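Local coordinates for protein acyl-CoA dehydrogenase (Slackia heliotrinireducens, PDB 4RM7) that belongs to the acyl-CoA dehydrogenase family, with a beta-rich middle domain set between helical N-terminal and C-terminal domains, at residues 123-128 against 167-172; 186-191 against 222-227. One frame throughout, in Å; residues are numbered along the deposited sequence.

Overall arrangement
Contacts 1 and 2 lie in the same beta-sheet of the acyl-CoA dehydrogenase middle domain, their centres about 10 Å apart. They are joined by the antiparallel pairing of strands 168-175 and 184-191, in which Leu169 N probably bonds to Val190 O and Val171 N to Trp188 O. Both are partly buried, and contact 1 lies nearer the centre of the chain, about 16 Å against 25 Å between centres. Contact 1 is a parallel strand pair held by backbone bonds and apolar side chains, with helix 90-103 nearby. Contact 2 joins strand 184-191 to the loop at 222-227 through two tryptophans, with a salt bridge within the loop.

Contact 1 (123-128 against 167-172); sequences SYALAI and PALLVS
Ala125 and Leu170 join two parallel strands near the middle of the contact. Ala125 N donates to Ala168 O at 2.8 Å, and Leu170 N donates to Ala125 O. One step on, Ala127 N meets Leu170 O, also at 2.8 Å, and its N-H points almost straight at the oxygen (172°). These three bonds form the tight part of the pairing. The last one, Ser172 N to Ala127 O, is weak at 3.3 Å.

One face carries Tyr124, Leu126, Ala168 and Leu170. Tyr124 and Leu170 are buried, while Leu126 and Ala168 are partly exposed. Leu126 and Leu170 lie side by side and point the same way. Each has CG anti to its backbone N (chi1 -173° and -179°), and Leu126 CD1 comes 4.1 Å from Leu170 CD2. The Tyr124 ring meets Leu170 CB obliquely through CD1. Leu100 of helix 90-103 touches both Tyr124 and Leu170. The hydroxyl of Tyr124 is hydrogen-bonded to Gln96 O.

The other face carries Ala125, Ala127, Leu169 and Val171. The CD2 branch of Leu169 turns back to Ala125 CB, 4.0 Å away. Lys157 and Val160 of strand 151-161 touch Ala127.

The start is the solvent side. There the exposed Pro167 lays its ring by the carbonyl of Ser123, with Pro167 CD 3.2 Å from Ser123 O. At the far end, Ile128 CG2 sits against Ser172 OG, while Lys157 NZ bonds to that hydroxyl and to Ile128 O.

The chemistry is that of a parallel sheet pair: backbone bonds set the register, and apolar groups line both faces. The buried polar ends of Tyr124 and Ser172 are satisfied by Gln96 and Lys157, so the pair is also tied to helix 90-103 and strand 151-161.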
loop_
_atom_site.group_PDB
_atom_site.type_symbol
_atom_site.label_atom_id
_atom_site.label_comp_id
_atom_site.label_asym_id
_atom_site.label_seq_id
_atom_site.Cartn_x
_atom_site.Cartn_y
_atom_site.Cartn_z
ATOM N N SER A 123 -5.667 -42.665 7.577
ATOM C CA SER A 123 -6.279 -43.042 8.833
ATOM C C SER A 123 -5.666 -42.319 10.018
ATOM O O SER A 123 -5.975 -42.631 11.150
ATOM C CB SER A 123 -6.211 -44.551 9.034
ATOM O OG SER A 123 -4.889 -44.974 9.280
ATOM N N TYR A 124 -4.773 -41.379 9.764
ATOM C CA TYR A 124 -4.131 -40.655 10.847
ATOM C C TYR A 124 -4.145 -39.151 10.647
ATOM O O TYR A 124 -4.331 -38.672 9.549
ATOM C CB TYR A 124 -2.705 -41.151 11.056
ATOM C CG TYR A 124 -1.789 -40.933 9.889
ATOM C CD1 TYR A 124 -1.071 -39.766 9.761
ATOM C CD2 TYR A 124 -1.638 -41.900 8.919
ATOM C CE1 TYR A 124 -0.227 -39.565 8.695
ATOM C CE2 TYR A 124 -0.795 -41.707 7.849
ATOM C CZ TYR A 124 -0.095 -40.537 7.745
ATOM O OH TYR A 124 0.743 -40.339 6.679
ATOM N N ALA A 125 -3.987 -38.416 11.735
ATOM C CA ALA A 125 -3.905 -36.969 11.683
ATOM C C ALA A 125 -2.644 -36.468 12.354
ATOM O O ALA A 125 -2.282 -36.935 13.410
ATOM C CB ALA A 125 -5.124 -36.347 12.320
ATOM N N LEU A 126 -1.982 -35.512 11.721
ATOM C CA LEU A 126 -0.703 -34.988 12.159
ATOM C C LEU A 126 -0.875 -33.984 13.292
ATOM O O LEU A 126 -1.606 -33.017 13.142
ATOM C CB LEU A 126 -0.023 -34.335 10.961
ATOM C CG LEU A 126 1.409 -33.822 11.014
ATOM C CD1 LEU A 126 2.386 -34.934 11.390
ATOM C CD2 LEU A 126 1.758 -33.238 9.657
ATOM N N ALA A 127 -0.221 -34.199 14.426
ATOM C CA ALA A 127 -0.359 -33.253 15.534
ATOM C C ALA A 127 0.981 -32.719 16.005
ATOM O O ALA A 127 1.682 -33.386 16.761
ATOM C CB ALA A 127 -1.096 -33.907 16.692
ATOM N N ILE A 128 1.320 -31.504 15.581
ATOM C CA ILE A 128 2.648 -30.941 15.817
ATOM C C ILE A 128 2.667 -29.574 16.513
ATOM O O ILE A 128 3.411 -29.376 17.473
ATOM C CB ILE A 128 3.402 -30.771 14.516
ATOM C CG1 ILE A 128 3.281 -32.008 13.640
ATOM C CG2 ILE A 128 4.863 -30.492 14.801
ATOM C CD1 ILE A 128 3.943 -31.792 12.287
ATOM N N PRO A 167 -8.730 -41.570 13.342
ATOM C CA PRO A 167 -8.509 -42.818 14.078
ATOM C C PRO A 167 -7.219 -42.810 14.889
ATOM O O PRO A 167 -7.122 -43.482 15.903
ATOM C CB PRO A 167 -8.435 -43.866 12.968
ATOM C CG PRO A 167 -9.225 -43.296 11.866
ATOM C CD PRO A 167 -9.008 -41.818 11.918
ATOM N N ALA A 168 -6.237 -42.046 14.448
ATOM C CA ALA A 168 -4.950 -42.038 15.114
ATOM C C ALA A 168 -4.261 -40.680 14.962
ATOM O O ALA A 168 -4.506 -39.941 14.004
ATOM C CB ALA A 168 -4.082 -43.135 14.565
ATOM N N LEU A 169 -3.391 -40.368 15.913
ATOM C CA LEU A 169 -2.707 -39.092 15.936
ATOM C C LEU A 169 -1.203 -39.283 15.847
ATOM O O LEU A 169 -0.596 -39.925 16.704
ATOM C CB LEU A 169 -3.074 -38.336 17.206
ATOM C CG LEU A 169 -4.555 -37.994 17.267
ATOM C CD1 LEU A 169 -4.957 -37.555 18.664
ATOM C CD2 LEU A 169 -4.839 -36.894 16.282
ATOM N N LEU A 170 -0.604 -38.745 14.790
ATOM C CA LEU A 170 0.838 -38.769 14.657
ATOM C C LEU A 170 1.413 -37.558 15.392
ATOM O O LEU A 170 1.336 -36.423 14.919
ATOM C CB LEU A 170 1.247 -38.783 13.186
ATOM C CG LEU A 170 2.765 -38.831 12.943
ATOM C CD1 LEU A 170 3.427 -39.938 13.755
ATOM C CD2 LEU A 170 3.082 -39.006 11.477
ATOM N N VAL A 171 1.993 -37.816 16.554
ATOM C CA VAL A 171 2.328 -36.764 17.503
ATOM C C VAL A 171 3.818 -36.568 17.678
ATOM O O VAL A 171 4.560 -37.523 17.897
ATOM C CB VAL A 171 1.725 -37.052 18.889
ATOM C CG1 VAL A 171 1.852 -35.842 19.774
ATOM C CG2 VAL A 171 0.270 -37.426 18.746
ATOM N N SER A 172 4.236 -35.310 17.579
ATOM C CA SER A 172 5.608 -34.918 17.814
ATOM C C SER A 172 5.790 -34.625 19.298
ATOM O O SER A 172 4.967 -33.930 19.891
ATOM C CB SER A 172 5.956 -33.698 16.980
ATOM O OG SER A 172 5.286 -32.567 17.494
#

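Contact 2 (186-191 against 222-227); sequences SFWMVP and VKESWR
Trp188 of strand 184-191 is sandwiched between Val222 and Arg227. The CG2 methyl of Val222 makes a CH-pi contact over one face of the six-membered ring. Arg227 covers the opposite face: its CB lies 3.9 Å from the centroid of the Trp188 six-membered ring, 13° off the normal.

The Arg227 chain leaves with CG anti to the backbone N (chi1 -167°), which puts CG over the indole, then bends at chi2 and chi3. It runs beside the indole, pointing the same way. The guanidinium plane is turned 47° from the ring plane, and Arg227 NH2 comes 3.5 Å from Trp188 CZ2. Arg227 NH1 forms a salt bridge with Glu224 of the same loop, through weak hydrogen bonds, while NH2 pairs with Asp175, which probably helps to hold the guanidinium by the indole. At the ring edge, Lys223 O lies in plane, 3.4 Å from Trp188 CZ3. Trp188 NE1 donates to Ser186 OG at 2.8 Å, with the oxygen tilted out of the ring plane; that hydroxyl is also bonded to Ala173 O.

The second tryptophan, Trp226, meets Pro191 tip to tip. Pro191 CD sits over the Trp226 six-membered ring, 3.4 Å from its centroid. The N of Lys223 lies above the opposite face, toward the rim. Val190 CG1 approaches Trp226 CZ3 obliquely.

One backbone bond joins the segments: the N of Met189, a selenomethionine, donates to Trp226 O at 3.0 Å. The donor stands above the carbonyl plane. The backbones of Trp188 and Arg227 form a single isolated beta bridge.

The turn at 224-226 is a short 3-10 segment that follows strand 212-221. The contact is thus a loop joined to a strand of the middle-domain sheet by one backbone bond, a beta bridge and CH-pi packing, on the way to helix 234-270 in an acyl-CoA dehydrogenase fold.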
loop_
_atom_site.group_PDB
_atom_site.type_symbol
_atom_site.label_atom_id
_atom_site.label_comp_id
_atom_site.label_asym_id
_atom_site.label_seq_id
_atom_site.Cartn_x
_atom_site.Cartn_y
_atom_site.Cartn_z
ATOM N N SER A 186 10.925 -36.876 18.873
ATOM C CA SER A 186 10.332 -38.183 18.626
ATOM C C SER A 186 8.931 -38.065 18.063
ATOM O O SER A 186 8.218 -37.099 18.350
ATOM C CB SER A 186 10.289 -38.996 19.910
ATOM O OG SER A 186 9.307 -38.483 20.792
ATOM N N PHE A 187 8.542 -39.054 17.264
ATOM C CA PHE A 187 7.191 -39.129 16.723
ATOM C C PHE A 187 6.496 -40.372 17.262
ATOM O O PHE A 187 7.114 -41.426 17.398
ATOM C CB PHE A 187 7.201 -39.158 15.194
ATOM C CG PHE A 187 6.955 -37.814 14.546
ATOM C CD1 PHE A 187 5.700 -37.217 14.602
ATOM C CD2 PHE A 187 7.970 -37.163 13.850
ATOM C CE1 PHE A 187 5.465 -35.987 14.001
ATOM C CE2 PHE A 187 7.744 -35.932 13.242
ATOM C CZ PHE A 187 6.488 -35.346 13.317
ATOM N N TRP A 188 5.204 -40.242 17.556
ATOM C CA TRP A 188 4.414 -41.337 18.101
ATOM C C TRP A 188 3.078 -41.472 17.381
ATOM O O TRP A 188 2.316 -40.511 17.299
ATOM C CB TRP A 188 4.158 -41.111 19.584
ATOM C CG TRP A 188 5.379 -40.979 20.416
ATOM C CD1 TRP A 188 6.182 -39.880 20.539
ATOM C CD2 TRP A 188 5.927 -41.978 21.285
ATOM N NE1 TRP A 188 7.207 -40.143 21.424
ATOM C CE2 TRP A 188 7.069 -41.422 21.894
ATOM C CE3 TRP A 188 5.566 -43.292 21.601
ATOM C CZ2 TRP A 188 7.849 -42.137 22.794
ATOM C CZ3 TRP A 188 6.338 -43.996 22.497
ATOM C CH2 TRP A 188 7.468 -43.420 23.083
HETATM N N MSE A 189 2.777 -42.665 16.878
HETATM C CA MSE A 189 1.479 -42.913 16.252
HETATM C C MSE A 189 0.474 -43.401 17.301
HETATM O O MSE A 189 0.390 -44.596 17.594
HETATM C CB MSE A 189 1.617 -43.931 15.115
HETATM C CG MSE A 189 0.340 -44.177 14.325
HETATM SE SE MSE A 189 -0.287 -42.595 13.374
HETATM C CE MSE A 189 1.075 -42.456 11.999
ATOM N N VAL A 190 -0.288 -42.471 17.867
ATOM C CA VAL A 190 -1.150 -42.786 19.000
ATOM C C VAL A 190 -2.588 -43.036 18.588
ATOM O O VAL A 190 -3.215 -42.180 17.972
ATOM C CB VAL A 190 -1.121 -41.648 20.031
ATOM C CG1 VAL A 190 -1.979 -41.986 21.246
ATOM C CG2 VAL A 190 0.310 -41.347 20.440
ATOM N N PRO A 191 -3.118 -44.221 18.924
ATOM C CA PRO A 191 -4.537 -44.543 18.704
ATOM C C PRO A 191 -5.435 -43.544 19.420
ATOM O O PRO A 191 -5.167 -43.221 20.576
ATOM C CB PRO A 191 -4.691 -45.940 19.318
ATOM C CG PRO A 191 -3.308 -46.499 19.366
ATOM C CD PRO A 191 -2.387 -45.329 19.559
ATOM N N VAL A 222 1.437 -44.556 26.371
ATOM C CA VAL A 222 1.873 -44.872 25.023
ATOM C C VAL A 222 2.785 -46.093 25.038
ATOM O O VAL A 222 3.645 -46.229 25.906
ATOM C CB VAL A 222 2.580 -43.659 24.359
ATOM C CG1 VAL A 222 1.589 -42.515 24.180
ATOM C CG2 VAL A 222 3.778 -43.200 25.177
ATOM N N LYS A 223 2.573 -47.002 24.094
ATOM C CA LYS A 223 3.407 -48.198 24.008
ATOM C C LYS A 223 4.677 -47.913 23.197
ATOM O O LYS A 223 4.703 -47.008 22.368
ATOM C CB LYS A 223 2.609 -49.360 23.402
ATOM C CG LYS A 223 1.599 -49.967 24.369
ATOM C CD LYS A 223 0.742 -51.056 23.717
ATOM C CE LYS A 223 -0.357 -51.581 24.661
ATOM N NZ LYS A 223 -1.461 -50.577 24.930
ATOM N N GLU A 224 5.734 -48.674 23.452
ATOM C CA GLU A 224 7.001 -48.470 22.754
ATOM C C GLU A 224 6.866 -48.720 21.248
ATOM O O GLU A 224 7.501 -48.042 20.433
ATOM C CB GLU A 224 8.083 -49.369 23.353
ATOM C CG GLU A 224 9.435 -49.304 22.647
ATOM C CD GLU A 224 10.149 -47.970 22.826
ATOM O OE1 GLU A 224 9.669 -47.133 23.619
ATOM O OE2 GLU A 224 11.198 -47.762 22.174
ATOM N N SER A 225 6.013 -49.676 20.888
ATOM C CA SER A 225 5.788 -50.038 19.490
ATOM C C SER A 225 5.150 -48.907 18.679
ATOM O O SER A 225 5.105 -48.968 17.454
ATOM C CB SER A 225 4.907 -51.292 19.399
ATOM O OG SER A 225 3.562 -51.021 19.764
ATOM N N TRP A 226 4.656 -47.880 19.364
ATOM C CA TRP A 226 4.004 -46.755 18.699
ATOM C C TRP A 226 5.013 -45.720 18.203
ATOM O O TRP A 226 4.707 -44.937 17.305
ATOM C CB TRP A 226 2.997 -46.082 19.640
ATOM C CG TRP A 226 1.843 -46.961 20.034
ATOM C CD1 TRP A 226 1.566 -48.206 19.559
ATOM C CD2 TRP A 226 0.818 -46.658 20.988
ATOM N NE1 TRP A 226 0.436 -48.701 20.157
ATOM C CE2 TRP A 226 -0.048 -47.767 21.034
ATOM C CE3 TRP A 226 0.548 -45.561 21.810
ATOM C CZ2 TRP A 226 -1.168 -47.809 21.871
ATOM C CZ3 TRP A 226 -0.562 -45.607 22.645
ATOM C CH2 TRP A 226 -1.403 -46.722 22.666
ATOM N N ARG A 227 6.207 -45.703 18.789
ATOM C CA ARG A 227 7.216 -44.717 18.400
ATOM C C ARG A 227 7.708 -44.977 16.980
ATOM O O ARG A 227 7.974 -46.126 16.607
ATOM C CB ARG A 227 8.399 -44.725 19.364
ATOM C CG ARG A 227 9.320 -43.530 19.211
ATOM C CD ARG A 227 10.766 -43.897 19.476
ATOM N NE ARG A 227 10.958 -44.525 20.781
ATOM C CZ ARG A 227 11.153 -43.850 21.909
ATOM N NH1 ARG A 227 11.324 -44.500 23.055
ATOM N NH2 ARG A 227 11.173 -42.520 21.887
#